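Local coordinates for protein 4-amino-4-deoxy-L-arabinose transferase or related glycosyltransferases of PMT family (Cupriavidus metallidurans, PDB 5EZM) that probably transfers 4-amino-4-deoxy-L-arabinose from a polyprenyl-phosphate carrier to lipid A, as a membrane-embedded, zinc-binding glycosyltransferase of the GT-C fold, at residues A[175-179]-A[321-326]; A[124-128]-A[169-174]; A[217-221]-A[325-330]; A[136-141]-A[361-365]; A[161-167]-A[201-206]. All coordinates share one frame. Residues are numbered along the deposited sequence.

Overall arrangement
Four helix pairings and one helix end meeting a loop and the first turn of a helix tie together the transmembrane part of this GT-C enzyme. Contacts 1, 2 and 3 lie together around the decaprenyl-phosphate: contacts 1 and 2 have centres 10 Å apart, contacts 1 and 3 only 9 Å, and they share L325 and M326. L172 of contact 2 packs on M326 and W330, joining all three. Helix 160-178 carries contact 5 first, then contact 2, their centres 14 Å apart; in contact 5 K206 comes within about 9 Å of two of the zinc ligands, E87 and H270, measured between side chains. Contact 4 touches contact 2 through A138 and T141, but its centre is 25 Å from that of contact 5.

Contact 1: residues A[175-179]-A[321-326]; sequences MLMGQ and FRPALM. With DSL (mono-trans, octa-cis decaprenyl-phosphate), chain C.
The C-terminal end of helix 160-178 meets the loop and first turn of helix 323-339. M175 to M177 are helical and Q179 has phi/psi -101/14°, while F321 is extended (-79/128°), R322 takes the N-cap position and the helix starts at P323. CA atoms pair as L176 with P323 at 6.4 Å and Q179 with F321 at 6.7 Å.

The aromatic part centres on F321 (chi1 t, chi2 85°), which points at the other segment. Q179 CB lies over its ring face, 3.5 Å from the ring centroid and 7° off the normal, a CH-pi contact; L176 CD2 sits at the ring edge, 3.5 Å from F321 CE2.

Apolar packing does the rest. L176 (m, t) also brings CD2 to 3.9 Å from M326 CG and 4.3 Å from P323 CB. M175 (t, p, t) sets its CE 4.2 Å from F321 CE1 and 4.4 Å from M326 CE.

M175 and M326 also line the decaprenyl-phosphate pocket, M175 CB 3.5 Å from C23 and M326 SD 3.5 Å from C21. With no hydrogen bond between the segments, dispersion and CH-pi contacts hold this junction, an apolar surface, consistent with its contact with a polyprenyl chain.

Contact 2: residues A[124-128]-A[169-174]; sequences VSMMA and SCVLAF. With DSL (mono-trans, octa-cis decaprenyl-phosphate), chain C.
V124 drops its side chain among S169, C170, A173 and F174, a knob-into-hole fit between two helices of the GT-C membrane domain, 112-133 and 160-178. Both segments are helical throughout and run nearly parallel, with 13° between their N-to-C directions and a closest axis approach of 8.8 Å; the nearest CA pair is A128 with A173 at 5.4 Å.

With V124 at chi1 m, CG2 lies 3.7 Å from S169 OG, CG1 3.9 Å from C170 SG and 4.3 Å from F174 CE1, and CB 3.7 Å from A173 CB. Small residues permit the close approach: A173 CB also comes to 3.4 Å from V124 O, and A128 CB is 4.2 Å from A173 CB. M127, extended at chi1 and chi2 (t, t, p), reaches out to the edge of the F174 ring (chi1 m, chi2 -18°), a ring that also meets that of W191 on helix 185-206.

No hydrogen bond joins the helices. The hydroxyls of S125 and S169 are instead bonded to backbone carbonyls of their own helices, G121 O and G166 O, so both hydroxyls are satisfied. Helix 160-178 meanwhile touches the decaprenyl-phosphate through the 171-172 backbone: L172 CA is 3.8 Å and V171 O 3.7 Å from its C23. At the M127-F174 meeting, M127 CE stands 4.0 Å from F174 CE1.

Contact 3: residues A[217-221]-A[325-330]; sequences VLVVY and LMAGIW. With DSL (mono-trans, octa-cis decaprenyl-phosphate), chain C.
Two transmembrane helices, 209-224 and 323-339, cross steeply here. Both segments are helical throughout, their axes approach to 9.4 Å and the signed crossing angle is 123°; the nearest CA pair is V217 with W330 at 5.4 Å. Within this GT-C membrane domain the crossing forms part of the wall around the decaprenyl-phosphate.

V217 (chi1 t) packs CG1 3.5 Å from W330 CA, 3.9 Å from W330 CE3 and 4.0 Å from I329 CG2. I329 (m, t) is gripped further along, its CG2 3.6 Å from V220 CG1 and its CD1 3.8 Å from Y221 CD1. L325 CD2 reaches Y221 CE1 at 3.9 Å. The Y221 hydroxyl is hydrogen-bonded to R322 N, three residues before L325.

The prenyl chain touches V217 CG1 (C21, 3.6 Å), M326 SD (C21, 3.5 Å), W330 CZ3 (C23, 3.5 Å) and L218 CD2 (C31, 3.7 Å). A Met-aromatic contact completes the crossing: M326 (t, p, p) holds SD oblique to the Y221 ring, 4.5 Å from its centroid, while CE makes a CH-pi contact over the face, 3.5 Å from that centroid.

Contact 4: residues A[136-141]-A[361-365]; sequences RAAAFT and GVALD
A salt bridge marks one end of this crossing: R136 NE donates to D365 OD1 at 3.2 Å, with an N-H...O angle of 142° and the carboxylate oxygen near the guanidinium plane. R136 is extended at chi1 and chi2 (t, t), and D365 has chi1 t. A weaker CA-H...O contact runs from A137 CA to G361 O, 3.5 Å.

The segments lie on transmembrane helices 135-147 and 352-365. Their axes approach to 7.5 Å at a signed crossing angle of 118°. The close point is T141 with G361, CA atoms 4.0 Å apart: G361 CA touches T141 OG1 at 3.3 Å and A137 O at 3.4 Å, and an ideal CB there would clash with both atoms. T141 OG1 is itself hydrogen-bonded to G357 O, one turn before G361 on the facing helix.

F140 (chi1 m) packs beside this point, with L364 CB over its ring face 3.9 Å from the centroid, a CH-pi contact. The absent side chain of G361 thus permits backbone-level contact at the T141 end, while the ion pair ties the helices at a partly exposed edge.

Contact 5: residues A[161-167]-A[201-206]; sequences DMTLAGV and VAILTK. With MPG ([(Z)-octadec-9-enyl] (2R)-2,3-bis(oxidanyl)propanoate), chain B.
The 201-206 part of helix 185-206 lies alongside the start of helix 160-178, the two segments running antiparallel with 169° between their N-to-C directions and a closest axis approach of 9.2 Å. The nearest CA pair is L164 with A202, 5.7 Å.

V201 (chi1 t) opens the interface, its CG1 3.7 Å from V167 CG1. A202 comes next and fits between two side chains: its CB lies 3.7 Å from L164 CD1 and 3.8 Å from V167 CG2. I203 and L204 face other parts of the chain, among them helix 236-257. At T205 (chi1 m) the hydroxyl turns back to its own helix, OG1 bonding V201 O at 2.9 Å, and the methyl is given to the neighbour: CG2 is 3.9 Å from L164 CB and 4.2 Å from T163 CB. T163 OG1, for its part, is hydrogen-bonded to H92 ND1.

K206 (phi/psi -148/27°) reaches across with chi2 to chi4 all near t. Its CD passes 3.7 Å from L164 CD2, and NZ forms a salt bridge with D161 OD1 at 2.7 Å. NZ also lies 3.3 Å from C9 of a bound MPG lipid. This is an antiparallel helix pair of the GT-C membrane domain, closed by an ion pair near the metal site: the K206 side chain is about 9 Å from those of two of the zinc ligands, E87 and H270, and about 7 Å from the bound phosphocholine.

Contact 1: residues A[175-179]-A[321-326]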
# COMPACT_ATOMS: atom_id res chain seq x y z
N MET A 175 -14.93 15.18 -7.24
CA MET A 175 -16.35 15.35 -6.98
C MET A 175 -16.61 16.63 -6.18
O MET A 175 -17.56 17.36 -6.47
CB MET A 175 -16.90 14.14 -6.25
CG MET A 175 -18.34 14.29 -5.76
SD MET A 175 -19.53 14.54 -7.09
CE MET A 175 -21.07 14.44 -6.18
N LEU A 176 -15.78 16.91 -5.18
CA LEU A 176 -15.97 18.13 -4.40
C LEU A 176 -15.69 19.37 -5.23
O LEU A 176 -16.41 20.37 -5.12
CB LEU A 176 -15.08 18.11 -3.15
CG LEU A 176 -15.35 16.98 -2.14
CD1 LEU A 176 -14.48 17.16 -0.90
CD2 LEU A 176 -16.82 16.92 -1.77
N MET A 177 -14.66 19.33 -6.08
CA MET A 177 -14.35 20.47 -6.93
C MET A 177 -15.49 20.75 -7.91
O MET A 177 -15.82 21.91 -8.18
CB MET A 177 -13.05 20.24 -7.70
CG MET A 177 -11.80 20.13 -6.83
SD MET A 177 -11.37 21.68 -6.01
CE MET A 177 -11.14 22.77 -7.42
N GLY A 178 -16.10 19.69 -8.45
CA GLY A 178 -17.15 19.86 -9.43
C GLY A 178 -18.47 20.35 -8.87
O GLY A 178 -19.31 20.84 -9.62
N GLN A 179 -18.67 20.22 -7.56
CA GLN A 179 -19.92 20.63 -6.93
C GLN A 179 -19.81 21.98 -6.23
O GLN A 179 -20.70 22.32 -5.44
CB GLN A 179 -20.38 19.55 -5.94
CG GLN A 179 -20.68 18.22 -6.59
CD GLN A 179 -21.70 18.33 -7.70
OE1 GLN A 179 -22.71 19.02 -7.56
NE2 GLN A 179 -21.45 17.65 -8.81
N PHE A 321 -24.64 22.06 -1.54
CA PHE A 321 -23.76 20.91 -1.41
C PHE A 321 -22.92 21.05 -0.15
O PHE A 321 -22.28 22.08 0.07
CB PHE A 321 -22.86 20.80 -2.64
CG PHE A 321 -22.00 19.57 -2.66
CD1 PHE A 321 -22.49 18.38 -3.15
CD2 PHE A 321 -20.70 19.62 -2.18
CE1 PHE A 321 -21.70 17.25 -3.17
CE2 PHE A 321 -19.91 18.49 -2.19
CZ PHE A 321 -20.41 17.30 -2.69
N ARG A 322 -22.93 20.00 0.69
CA ARG A 322 -22.22 20.02 1.96
C ARG A 322 -20.95 19.18 1.84
O ARG A 322 -21.01 17.95 1.94
CB ARG A 322 -23.11 19.49 3.08
N PRO A 323 -19.77 19.79 1.66
CA PRO A 323 -18.55 19.01 1.39
C PRO A 323 -18.08 18.18 2.58
O PRO A 323 -17.79 16.99 2.43
CB PRO A 323 -17.52 20.08 1.01
CG PRO A 323 -18.01 21.33 1.67
CD PRO A 323 -19.51 21.24 1.63
N ALA A 324 -17.97 18.81 3.76
CA ALA A 324 -17.51 18.08 4.94
C ALA A 324 -18.40 16.87 5.23
O ALA A 324 -17.90 15.81 5.60
CB ALA A 324 -17.47 19.02 6.15
N LEU A 325 -19.72 17.03 5.05
CA LEU A 325 -20.62 15.89 5.19
C LEU A 325 -20.30 14.81 4.17
O LEU A 325 -20.41 13.61 4.46
CB LEU A 325 -22.07 16.35 5.06
CG LEU A 325 -23.16 15.28 5.04
CD1 LEU A 325 -23.20 14.50 6.34
CD2 LEU A 325 -24.52 15.90 4.75
N MET A 326 -19.90 15.20 2.96
CA MET A 326 -19.54 14.22 1.94
C MET A 326 -18.29 13.45 2.34
O MET A 326 -18.21 12.23 2.15
CB MET A 326 -19.35 14.90 0.59
CG MET A 326 -18.93 13.95 -0.52
SD MET A 326 -20.25 12.82 -0.99
CE MET A 326 -21.40 13.94 -1.78
C21 DSL C . -18.82 10.34 -3.06
C22 DSL C . -18.35 10.45 -4.50
C23 DSL C . -16.94 10.93 -4.80
C24 DSL C . -19.19 10.12 -5.50
C25 DSL C . -18.72 10.23 -6.97
C26 DSL C . -19.17 8.94 -7.71
C27 DSL C . -20.05 9.32 -8.95
C28 DSL C . -19.88 10.71 -9.62
C29 DSL C . -20.95 8.44 -9.44
C30 DSL C . -21.11 7.05 -8.77
C31 DSL C . -22.57 6.52 -8.98
C32 DSL C . -22.52 5.07 -9.59
C33 DSL C . -22.29 4.87 -11.10
C34 DSL C . -22.70 4.00 -8.79

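Contact 2: residues A[124-128]-A[169-174]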
# COMPACT_ATOMS: atom_id res chain seq x y z
N VAL A 124 -4.45 16.57 -4.16
CA VAL A 124 -5.84 16.80 -4.51
C VAL A 124 -6.69 17.02 -3.26
O VAL A 124 -7.67 17.78 -3.29
CB VAL A 124 -6.39 15.65 -5.38
CG1 VAL A 124 -5.53 15.49 -6.63
CG2 VAL A 124 -6.46 14.35 -4.59
N SER A 125 -6.32 16.38 -2.15
CA SER A 125 -7.07 16.58 -0.91
C SER A 125 -7.00 18.04 -0.46
O SER A 125 -8.03 18.66 -0.18
CB SER A 125 -6.55 15.65 0.18
OG SER A 125 -6.90 14.31 -0.09
N MET A 126 -5.79 18.60 -0.41
CA MET A 126 -5.73 20.00 -0.02
C MET A 126 -6.13 20.94 -1.14
O MET A 126 -6.34 22.14 -0.89
CB MET A 126 -4.33 20.35 0.51
CG MET A 126 -3.17 20.01 -0.39
SD MET A 126 -1.62 20.10 0.54
CE MET A 126 -1.60 21.83 1.00
N MET A 127 -6.28 20.44 -2.37
CA MET A 127 -6.90 21.25 -3.42
C MET A 127 -8.39 21.44 -3.14
O MET A 127 -8.90 22.56 -3.15
CB MET A 127 -6.69 20.62 -4.79
CG MET A 127 -7.39 21.37 -5.91
SD MET A 127 -7.13 20.70 -7.55
CE MET A 127 -7.85 19.06 -7.36
N ALA A 128 -9.10 20.33 -2.89
CA ALA A 128 -10.51 20.44 -2.52
C ALA A 128 -10.68 21.22 -1.23
O ALA A 128 -11.59 22.06 -1.11
CB ALA A 128 -11.12 19.04 -2.39
N SER A 169 -8.98 9.01 -3.83
CA SER A 169 -8.89 10.38 -3.33
C SER A 169 -9.07 11.38 -4.46
O SER A 169 -9.60 12.48 -4.24
CB SER A 169 -7.55 10.60 -2.63
OG SER A 169 -6.50 10.75 -3.58
N CYS A 170 -8.66 11.02 -5.68
CA CYS A 170 -9.00 11.85 -6.83
C CYS A 170 -10.49 11.81 -7.12
O CYS A 170 -11.07 12.81 -7.55
CB CYS A 170 -8.20 11.42 -8.06
SG CYS A 170 -6.49 11.99 -8.05
N VAL A 171 -11.14 10.66 -6.91
CA VAL A 171 -12.59 10.59 -7.08
C VAL A 171 -13.28 11.58 -6.15
O VAL A 171 -14.09 12.42 -6.58
CB VAL A 171 -13.11 9.16 -6.84
CG1 VAL A 171 -14.61 9.10 -7.03
CG2 VAL A 171 -12.41 8.17 -7.76
N LEU A 172 -12.96 11.51 -4.85
CA LEU A 172 -13.58 12.39 -3.87
C LEU A 172 -13.25 13.85 -4.16
O LEU A 172 -14.15 14.70 -4.22
CB LEU A 172 -13.13 12.01 -2.46
CG LEU A 172 -13.60 12.95 -1.36
CD1 LEU A 172 -15.11 12.89 -1.23
CD2 LEU A 172 -12.93 12.62 -0.03
N ALA A 173 -11.96 14.16 -4.33
CA ALA A 173 -11.56 15.55 -4.51
C ALA A 173 -12.17 16.15 -5.77
O ALA A 173 -12.64 17.29 -5.76
CB ALA A 173 -10.04 15.66 -4.56
N PHE A 174 -12.17 15.39 -6.87
CA PHE A 174 -12.76 15.91 -8.10
C PHE A 174 -14.26 16.09 -7.96
O PHE A 174 -14.83 17.06 -8.48
CB PHE A 174 -12.44 14.99 -9.28
CG PHE A 174 -10.97 14.91 -9.61
CD1 PHE A 174 -10.09 15.88 -9.16
CD2 PHE A 174 -10.47 13.87 -10.37
CE1 PHE A 174 -8.75 15.81 -9.46
CE2 PHE A 174 -9.13 13.79 -10.67
CZ PHE A 174 -8.26 14.76 -10.22
C21 DSL C . -18.82 10.34 -3.06
C22 DSL C . -18.35 10.45 -4.50
C23 DSL C . -16.94 10.93 -4.80
C24 DSL C . -19.19 10.12 -5.50
C25 DSL C . -18.72 10.23 -6.97
C26 DSL C . -19.17 8.94 -7.71
C27 DSL C . -20.05 9.32 -8.95
C28 DSL C . -19.88 10.71 -9.62
C29 DSL C . -20.95 8.44 -9.44
C30 DSL C . -21.11 7.05 -8.77
C31 DSL C . -22.57 6.52 -8.98
C32 DSL C . -22.52 5.07 -9.59
C33 DSL C . -22.29 4.87 -11.10
C34 DSL C . -22.70 4.00 -8.79

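Contact 3: residues A[217-221]-A[325-330]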
# COMPACT_ATOMS: atom_id res chain seq x y z
N VAL A 217 -21.25 5.60 -1.12
CA VAL A 217 -21.09 6.90 -0.47
C VAL A 217 -22.01 7.93 -1.11
O VAL A 217 -22.50 8.84 -0.43
CB VAL A 217 -19.61 7.33 -0.52
CG1 VAL A 217 -19.45 8.73 0.05
CG2 VAL A 217 -18.75 6.35 0.24
N LEU A 218 -22.28 7.80 -2.41
CA LEU A 218 -23.20 8.72 -3.05
C LEU A 218 -24.61 8.53 -2.53
O LEU A 218 -25.23 9.47 -2.01
CB LEU A 218 -23.14 8.55 -4.57
CG LEU A 218 -23.99 9.52 -5.39
CD1 LEU A 218 -23.79 10.95 -4.91
CD2 LEU A 218 -23.65 9.39 -6.86
N VAL A 219 -25.15 7.30 -2.63
CA VAL A 219 -26.56 7.10 -2.31
C VAL A 219 -26.81 7.43 -0.84
O VAL A 219 -27.76 8.14 -0.50
CB VAL A 219 -27.03 5.68 -2.68
CG1 VAL A 219 -27.03 5.50 -4.19
CG2 VAL A 219 -26.17 4.61 -2.03
N VAL A 220 -25.93 6.95 0.05
CA VAL A 220 -26.02 7.30 1.46
C VAL A 220 -26.13 8.81 1.63
O VAL A 220 -27.00 9.32 2.34
CB VAL A 220 -24.82 6.73 2.24
CG1 VAL A 220 -24.90 7.12 3.70
CG2 VAL A 220 -24.76 5.22 2.09
N TYR A 221 -25.26 9.55 0.93
CA TYR A 221 -25.32 11.00 0.98
C TYR A 221 -26.72 11.49 0.61
O TYR A 221 -27.35 12.22 1.38
CB TYR A 221 -24.27 11.61 0.05
CG TYR A 221 -24.28 13.12 0.04
CD1 TYR A 221 -23.62 13.85 1.03
CD2 TYR A 221 -24.94 13.83 -0.95
CE1 TYR A 221 -23.63 15.23 1.03
CE2 TYR A 221 -24.96 15.21 -0.97
CZ TYR A 221 -24.30 15.91 0.03
OH TYR A 221 -24.31 17.29 0.02
N LEU A 325 -19.72 17.03 5.05
CA LEU A 325 -20.62 15.89 5.19
C LEU A 325 -20.30 14.81 4.17
O LEU A 325 -20.41 13.61 4.46
CB LEU A 325 -22.07 16.35 5.06
CG LEU A 325 -23.16 15.28 5.04
CD1 LEU A 325 -23.20 14.50 6.34
CD2 LEU A 325 -24.52 15.90 4.75
N MET A 326 -19.90 15.20 2.96
CA MET A 326 -19.54 14.22 1.94
C MET A 326 -18.29 13.45 2.34
O MET A 326 -18.21 12.23 2.15
CB MET A 326 -19.35 14.90 0.59
CG MET A 326 -18.93 13.95 -0.52
SD MET A 326 -20.25 12.82 -0.99
CE MET A 326 -21.40 13.94 -1.78
N ALA A 327 -17.29 14.14 2.89
CA ALA A 327 -16.09 13.46 3.36
C ALA A 327 -16.40 12.53 4.52
O ALA A 327 -15.89 11.40 4.59
CB ALA A 327 -15.02 14.48 3.75
N GLY A 328 -17.26 12.98 5.45
CA GLY A 328 -17.61 12.14 6.58
C GLY A 328 -18.38 10.89 6.18
O GLY A 328 -18.13 9.81 6.70
N ILE A 329 -19.32 11.04 5.25
CA ILE A 329 -20.04 9.87 4.75
C ILE A 329 -19.10 8.97 3.96
O ILE A 329 -19.26 7.74 3.95
CB ILE A 329 -21.26 10.31 3.91
CG1 ILE A 329 -22.27 11.02 4.81
CG2 ILE A 329 -21.90 9.13 3.22
CD1 ILE A 329 -23.50 11.51 4.08
N TRP A 330 -18.10 9.55 3.28
CA TRP A 330 -17.06 8.76 2.65
C TRP A 330 -16.37 7.86 3.67
O TRP A 330 -16.41 6.62 3.56
CB TRP A 330 -16.06 9.70 1.97
CG TRP A 330 -14.96 9.05 1.21
CD1 TRP A 330 -13.78 8.58 1.71
CD2 TRP A 330 -14.91 8.81 -0.20
NE1 TRP A 330 -13.00 8.06 0.70
CE2 TRP A 330 -13.68 8.19 -0.49
CE3 TRP A 330 -15.80 9.06 -1.25
CZ2 TRP A 330 -13.32 7.81 -1.77
CZ3 TRP A 330 -15.43 8.68 -2.53
CH2 TRP A 330 -14.21 8.07 -2.78
C21 DSL C . -18.82 10.34 -3.06
C22 DSL C . -18.35 10.45 -4.50
C23 DSL C . -16.94 10.93 -4.80
C24 DSL C . -19.19 10.12 -5.50
C25 DSL C . -18.72 10.23 -6.97
C26 DSL C . -19.17 8.94 -7.71
C27 DSL C . -20.05 9.32 -8.95
C28 DSL C . -19.88 10.71 -9.62
C29 DSL C . -20.95 8.44 -9.44
C30 DSL C . -21.11 7.05 -8.77
C31 DSL C . -22.57 6.52 -8.98
C32 DSL C . -22.52 5.07 -9.59
C33 DSL C . -22.29 4.87 -11.10
C34 DSL C . -22.70 4.00 -8.79

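Contact 4: residues A[136-141]-A[361-365]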
# COMPACT_ATOMS: atom_id res chain seq x y z
N ARG A 136 -5.76 28.21 4.69
CA ARG A 136 -5.28 27.73 5.99
C ARG A 136 -5.76 26.30 6.26
O ARG A 136 -4.97 25.42 6.63
CB ARG A 136 -5.75 28.68 7.10
CG ARG A 136 -4.99 28.54 8.41
CD ARG A 136 -5.46 29.57 9.43
NE ARG A 136 -5.68 28.97 10.75
CZ ARG A 136 -4.84 29.07 11.78
NH1 ARG A 136 -3.70 29.75 11.65
NH2 ARG A 136 -5.13 28.48 12.93
N ALA A 137 -7.05 26.05 6.05
CA ALA A 137 -7.59 24.70 6.22
C ALA A 137 -6.90 23.71 5.29
O ALA A 137 -6.64 22.56 5.68
CB ALA A 137 -9.10 24.70 5.99
N ALA A 138 -6.59 24.14 4.06
CA ALA A 138 -5.88 23.26 3.13
C ALA A 138 -4.50 22.90 3.66
O ALA A 138 -4.08 21.74 3.58
CB ALA A 138 -5.77 23.92 1.76
N ALA A 139 -3.78 23.88 4.21
CA ALA A 139 -2.50 23.60 4.84
C ALA A 139 -2.66 22.57 5.96
O ALA A 139 -1.90 21.61 6.05
CB ALA A 139 -1.87 24.88 5.37
N PHE A 140 -3.68 22.76 6.80
CA PHE A 140 -3.93 21.77 7.85
C PHE A 140 -4.24 20.39 7.27
O PHE A 140 -3.92 19.38 7.89
CB PHE A 140 -5.06 22.25 8.76
CG PHE A 140 -4.64 23.34 9.70
CD1 PHE A 140 -3.60 23.14 10.59
CD2 PHE A 140 -5.28 24.57 9.69
CE1 PHE A 140 -3.21 24.14 11.46
CE2 PHE A 140 -4.90 25.58 10.55
CZ PHE A 140 -3.86 25.36 11.44
N THR A 141 -4.85 20.34 6.08
CA THR A 141 -5.13 19.04 5.47
C THR A 141 -3.85 18.37 4.99
O THR A 141 -3.65 17.17 5.21
CB THR A 141 -6.13 19.21 4.31
OG1 THR A 141 -7.45 19.33 4.84
CG2 THR A 141 -6.07 18.03 3.36
N GLY A 361 -8.35 19.02 8.38
CA GLY A 361 -8.03 20.36 7.92
C GLY A 361 -8.99 21.41 8.44
O GLY A 361 -8.58 22.52 8.80
N VAL A 362 -10.28 21.08 8.51
CA VAL A 362 -11.21 22.09 9.01
C VAL A 362 -11.21 22.11 10.53
O VAL A 362 -11.28 23.18 11.14
CB VAL A 362 -12.62 21.88 8.42
CG1 VAL A 362 -12.55 21.74 6.91
CG2 VAL A 362 -13.31 20.68 9.02
N ALA A 363 -11.07 20.95 11.17
CA ALA A 363 -11.10 20.92 12.63
C ALA A 363 -9.94 21.72 13.19
O ALA A 363 -10.13 22.66 13.98
CB ALA A 363 -11.07 19.48 13.13
N LEU A 364 -8.71 21.39 12.77
CA LEU A 364 -7.55 22.17 13.16
C LEU A 364 -7.73 23.64 12.82
O LEU A 364 -7.21 24.52 13.52
CB LEU A 364 -6.29 21.62 12.49
CG LEU A 364 -5.97 20.14 12.76
CD1 LEU A 364 -4.85 19.64 11.87
CD2 LEU A 364 -5.62 19.93 14.23
N ASP A 365 -8.49 23.94 11.75
CA ASP A 365 -8.66 25.33 11.35
C ASP A 365 -9.45 26.14 12.36
O ASP A 365 -9.31 27.36 12.40
CB ASP A 365 -9.34 25.40 9.98
CG ASP A 365 -9.33 26.79 9.40
OD1 ASP A 365 -8.38 27.55 9.71
OD2 ASP A 365 -10.26 27.12 8.64

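Contact 5: residues A[161-167]-A[201-206]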
# COMPACT_ATOMS: atom_id res chain seq x y z
N ASP A 161 -3.19 -1.05 -2.18
CA ASP A 161 -4.15 -0.29 -1.40
C ASP A 161 -3.86 1.21 -1.43
O ASP A 161 -4.80 2.02 -1.41
CB ASP A 161 -4.18 -0.81 0.04
CG ASP A 161 -4.58 -2.27 0.12
OD1 ASP A 161 -5.54 -2.66 -0.58
OD2 ASP A 161 -3.93 -3.03 0.87
N MET A 162 -2.59 1.60 -1.48
CA MET A 162 -2.28 3.03 -1.52
C MET A 162 -2.51 3.61 -2.91
O MET A 162 -2.93 4.77 -3.03
CB MET A 162 -0.84 3.27 -1.06
CG MET A 162 -0.34 4.70 -1.26
SD MET A 162 -1.43 6.00 -0.59
CE MET A 162 -1.50 5.53 1.13
N THR A 163 -2.24 2.84 -3.97
CA THR A 163 -2.58 3.30 -5.31
C THR A 163 -4.08 3.53 -5.43
O THR A 163 -4.53 4.60 -5.87
CB THR A 163 -2.11 2.28 -6.35
OG1 THR A 163 -0.82 1.78 -5.98
CG2 THR A 163 -2.01 2.93 -7.72
N LEU A 164 -4.87 2.53 -5.02
CA LEU A 164 -6.32 2.70 -5.01
C LEU A 164 -6.74 3.86 -4.12
O LEU A 164 -7.71 4.57 -4.43
CB LEU A 164 -6.99 1.41 -4.55
CG LEU A 164 -8.52 1.43 -4.54
CD1 LEU A 164 -9.05 1.62 -5.94
CD2 LEU A 164 -9.07 0.15 -3.92
N ALA A 165 -6.02 4.09 -3.02
CA ALA A 165 -6.37 5.19 -2.13
C ALA A 165 -6.12 6.54 -2.78
O ALA A 165 -6.87 7.49 -2.56
CB ALA A 165 -5.59 5.07 -0.82
N GLY A 166 -5.06 6.64 -3.58
CA GLY A 166 -4.77 7.90 -4.25
C GLY A 166 -5.73 8.20 -5.37
O GLY A 166 -6.22 9.33 -5.51
N VAL A 167 -6.04 7.19 -6.19
CA VAL A 167 -6.98 7.43 -7.29
C VAL A 167 -8.39 7.68 -6.75
O VAL A 167 -9.12 8.53 -7.27
CB VAL A 167 -6.94 6.28 -8.30
CG1 VAL A 167 -5.58 6.24 -8.98
CG2 VAL A 167 -7.23 4.96 -7.63
N VAL A 201 -9.82 4.59 -13.53
CA VAL A 201 -8.48 4.17 -13.13
C VAL A 201 -8.55 3.28 -11.89
O VAL A 201 -7.83 2.28 -11.78
CB VAL A 201 -7.58 5.40 -12.89
CG1 VAL A 201 -6.19 4.97 -12.45
CG2 VAL A 201 -7.51 6.27 -14.14
N ALA A 202 -9.43 3.62 -10.95
CA ALA A 202 -9.57 2.82 -9.74
C ALA A 202 -10.05 1.41 -10.07
O ALA A 202 -9.57 0.43 -9.48
CB ALA A 202 -10.52 3.50 -8.76
N ILE A 203 -11.00 1.29 -11.00
CA ILE A 203 -11.45 -0.03 -11.42
C ILE A 203 -10.29 -0.80 -12.05
O ILE A 203 -10.11 -2.00 -11.79
CB ILE A 203 -12.65 0.09 -12.38
CG1 ILE A 203 -13.84 0.72 -11.67
CG2 ILE A 203 -13.01 -1.28 -12.94
CD1 ILE A 203 -15.07 0.88 -12.54
N LEU A 204 -9.48 -0.12 -12.86
CA LEU A 204 -8.28 -0.74 -13.41
C LEU A 204 -7.20 -0.96 -12.36
O LEU A 204 -6.15 -1.52 -12.69
CB LEU A 204 -7.72 0.11 -14.55
CG LEU A 204 -8.53 0.09 -15.85
CD1 LEU A 204 -7.92 1.03 -16.88
CD2 LEU A 204 -8.63 -1.32 -16.39
N THR A 205 -7.41 -0.52 -11.13
CA THR A 205 -6.45 -0.73 -10.05
C THR A 205 -6.83 -1.91 -9.15
O THR A 205 -5.98 -2.74 -8.83
CB THR A 205 -6.31 0.54 -9.21
OG1 THR A 205 -5.71 1.57 -10.01
CG2 THR A 205 -5.46 0.28 -7.98
N LYS A 206 -8.11 -2.00 -8.74
CA LYS A 206 -8.50 -3.08 -7.84
C LYS A 206 -9.95 -3.53 -8.06
O LYS A 206 -10.58 -4.03 -7.13
CB LYS A 206 -8.30 -2.66 -6.38
CG LYS A 206 -7.94 -3.81 -5.46
CD LYS A 206 -7.77 -3.33 -4.03
CE LYS A 206 -7.57 -4.49 -3.07
NZ LYS A 206 -7.62 -4.02 -1.67
C2 MPG B . -18.13 -5.27 -5.55
C3 MPG B . -17.59 -5.21 -4.13
C4 MPG B . -16.24 -5.89 -4.00
C5 MPG B . -15.56 -5.63 -2.64
C6 MPG B . -14.11 -6.12 -2.61
C7 MPG B . -13.21 -5.25 -1.72
C8 MPG B . -11.72 -5.33 -2.13
C9 MPG B . -10.94 -4.02 -1.83
C1 MPG B . -19.59 -4.83 -5.65